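Thiamine-phosphate synthase (Pyrococcus furiosus, PDB 1XI3) probably condenses a thiazole phosphate with a pyrimidine diphosphate to form thiamine monophosphate, using magnesium as cofactor. Local coordinates at residues Met97-Glu100 and Val101-Ile105. Numbering follows the deposited sequence.
Sequences MPIE and VAKEI
Extended through chi1 (-166°) and chi2, then bent at chi3, Met-97, in one of its two modelled conformers, runs alongside the first helical turn, while Val-101 turns CG1 anti to its own N (chi1 175°) to meet it at about a right angle. Met-97 SD touches Val-101 CG1 at 3.8 Å; the Met-97 and Ile-105 side chains reach toward each other tip to tip, SD to CD1 3.5 Å, and Ala-102 CB borders the sulfur more loosely. The other valine branch, CG2, lies alongside the ring of Pro-98, 3.9 Å from its CB. Cut back to an alanine, Val-101 would lose both branches, and gaps would probably open beside the thioether and the proline ring. Pro-98 is the N-cap residue: its O accepts a nearly straight bond from Ala-102 N (2.9 Å, 173°) and a weak one from Val-101 N. Lys-103 N to Ile-99 O (3.0 Å) continues the helical pattern. Met-97 lies near Asp-96 and Asp-77, predicted magnesium ligands, and Val-101 packs on Tyr-56 of the second subunit. In this TIM barrel, helix 99-105 forms the beta-alpha-beta crossover between strands 89-92 and 110-115, Ile-99 packing on Ile-111 and Ala-113 of the latter and on Ala-124 of helix 118-127.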
ATOM      1  N   MET A  97      -2.875   0.125   8.714  1.00 11.98           N
ATOM      2  CA  MET A  97      -4.069  -0.696   8.782  1.00 12.60           C
ATOM      3  C   MET A  97      -4.299  -1.239  10.168  1.00 11.43           C
ATOM      4  O   MET A  97      -3.376  -1.684  10.809  1.00 11.70           O
ATOM      5  CB  MET A  97      -3.924  -1.888   7.825  1.00 11.96           C
ATOM      6  CG  MET A  97      -5.220  -2.583   7.592  0.65 15.19           C
ATOM      7  SD  MET A  97      -5.116  -3.711   6.220  0.65 14.78           S
ATOM      8  CE  MET A  97      -5.090  -2.559   4.813  0.65 11.77           C
ATOM      9  N   PRO A  98      -5.545  -1.177  10.664  1.00 13.47           N
ATOM     10  CA  PRO A  98      -5.822  -1.789  11.983  1.00 13.12           C
ATOM     11  C   PRO A  98      -5.471  -3.273  11.994  1.00 12.69           C
ATOM     12  O   PRO A  98      -5.641  -3.959  10.988  1.00 12.95           O
ATOM     13  CB  PRO A  98      -7.327  -1.603  12.139  1.00 15.22           C
ATOM     14  CG  PRO A  98      -7.625  -0.398  11.313  1.00 16.97           C
ATOM     15  CD  PRO A  98      -6.721  -0.490  10.112  1.00 15.58           C
ATOM     16  N   ILE A  99      -4.972  -3.729  13.133  1.00 14.73           N
ATOM     17  CA  ILE A  99      -4.516  -5.078  13.282  1.00 13.96           C
ATOM     18  C   ILE A  99      -5.567  -6.063  12.849  1.00 14.92           C
ATOM     19  O   ILE A  99      -5.287  -6.993  12.091  1.00 12.97           O
ATOM     20  CB  ILE A  99      -4.035  -5.367  14.715  1.00 14.22           C
ATOM     21  CG1 ILE A  99      -2.806  -4.528  15.025  1.00 17.24           C
ATOM     22  CG2 ILE A  99      -3.723  -6.875  14.880  1.00 15.88           C
ATOM     23  CD1 ILE A  99      -2.429  -4.541  16.472  1.00 19.17           C
ATOM     24  N   GLU A 100      -6.797  -5.862  13.303  1.00 15.42           N
ATOM     25  CA  GLU A 100      -7.835  -6.850  13.020  1.00 19.14           C
ATOM     26  C   GLU A 100      -8.143  -6.945  11.517  1.00 18.44           C
ATOM     27  O   GLU A 100      -8.469  -7.996  11.004  1.00 18.12           O
ATOM     28  CB  GLU A 100      -9.103  -6.539  13.840  1.00 21.68           C
ATOM     29  CG  GLU A 100      -9.860  -5.278  13.416  1.00 27.62           C
ATOM     30  CD  GLU A 100      -9.371  -3.978  14.060  1.00 29.69           C
ATOM     31  OE1 GLU A 100      -8.243  -3.904  14.675  1.00 24.69           O
ATOM     32  OE2 GLU A 100     -10.156  -3.000  13.926  1.00 31.14           O
ATOM     33  N   VAL A 101      -8.011  -5.823  10.823  1.00 14.02           N
ATOM     34  CA  VAL A 101      -8.289  -5.761   9.411  1.00 15.32           C
ATOM     35  C   VAL A 101      -7.162  -6.428   8.651  1.00 11.78           C
ATOM     36  O   VAL A 101      -7.388  -7.165   7.687  1.00 13.76           O
ATOM     37  CB  VAL A 101      -8.465  -4.255   8.966  1.00 14.23           C
ATOM     38  CG1 VAL A 101      -8.638  -4.151   7.455  1.00 18.34           C
ATOM     39  CG2 VAL A 101      -9.641  -3.649   9.686  1.00 18.90           C
ATOM     40  N   ALA A 102      -5.934  -6.126   9.046  1.00 12.39           N
ATOM     41  CA  ALA A 102      -4.764  -6.795   8.436  1.00 12.61           C
ATOM     42  C   ALA A 102      -4.856  -8.318   8.553  1.00 13.79           C
ATOM     43  O   ALA A 102      -4.558  -9.042   7.593  1.00 14.66           O
ATOM     44  CB  ALA A 102      -3.506  -6.313   9.100  1.00 12.86           C
ATOM     45  N   LYS A 103      -5.260  -8.793   9.725  1.00 13.71           N
ATOM     46  CA  LYS A 103      -5.391 -10.233   9.965  1.00 15.54           C
ATOM     47  C   LYS A 103      -6.461 -10.841   9.076  1.00 16.83           C
ATOM     48  O   LYS A 103      -6.337 -11.981   8.625  1.00 17.21           O
ATOM     49  CB  LYS A 103      -5.717 -10.501  11.439  1.00 17.88           C
ATOM     50  CG  LYS A 103      -4.557 -10.208  12.391  1.00 20.65           C
ATOM     51  CD  LYS A 103      -4.750 -10.755  13.816  1.00 23.52           C
ATOM     52  CE  LYS A 103      -4.631 -12.291  13.909  1.00 28.27           C
ATOM     53  NZ  LYS A 103      -3.564 -12.935  13.005  1.00 29.52           N
ATOM     54  N   GLU A 104      -7.518 -10.085   8.816  1.00 15.34           N
ATOM     55  CA  GLU A 104      -8.581 -10.546   7.949  1.00 17.74           C
ATOM     56  C   GLU A 104      -8.128 -10.707   6.495  1.00 17.36           C
ATOM     57  O   GLU A 104      -8.435 -11.716   5.836  1.00 17.44           O
ATOM     58  CB  GLU A 104      -9.779  -9.581   8.032  1.00 20.81           C
ATOM     59  CG  GLU A 104     -11.006 -10.032   7.263  1.00 28.99           C
ATOM     60  CD  GLU A 104     -11.686 -11.229   7.940  1.00 34.17           C
ATOM     61  OE1 GLU A 104     -11.907 -11.169   9.174  1.00 45.16           O
ATOM     62  OE2 GLU A 104     -11.986 -12.225   7.251  1.00 39.61           O
ATOM     63  N   ILE A 105      -7.405  -9.722   5.968  1.00 14.69           N
ATOM     64  CA  ILE A 105      -6.998  -9.752   4.579  1.00 13.51           C
ATOM     65  C   ILE A 105      -5.712 -10.553   4.327  1.00 12.09           C
ATOM     66  O   ILE A 105      -5.446 -10.956   3.192  1.00 12.41           O
ATOM     67  CB  ILE A 105      -6.886  -8.330   3.955  1.00 14.44           C
ATOM     68  CG1 ILE A 105      -5.802  -7.480   4.615  1.00 14.00           C
ATOM     69  CG2 ILE A 105      -8.209  -7.621   4.077  1.00 15.31           C
ATOM     70  CD1 ILE A 105      -5.446  -6.273   3.800  1.00 14.36           C
TER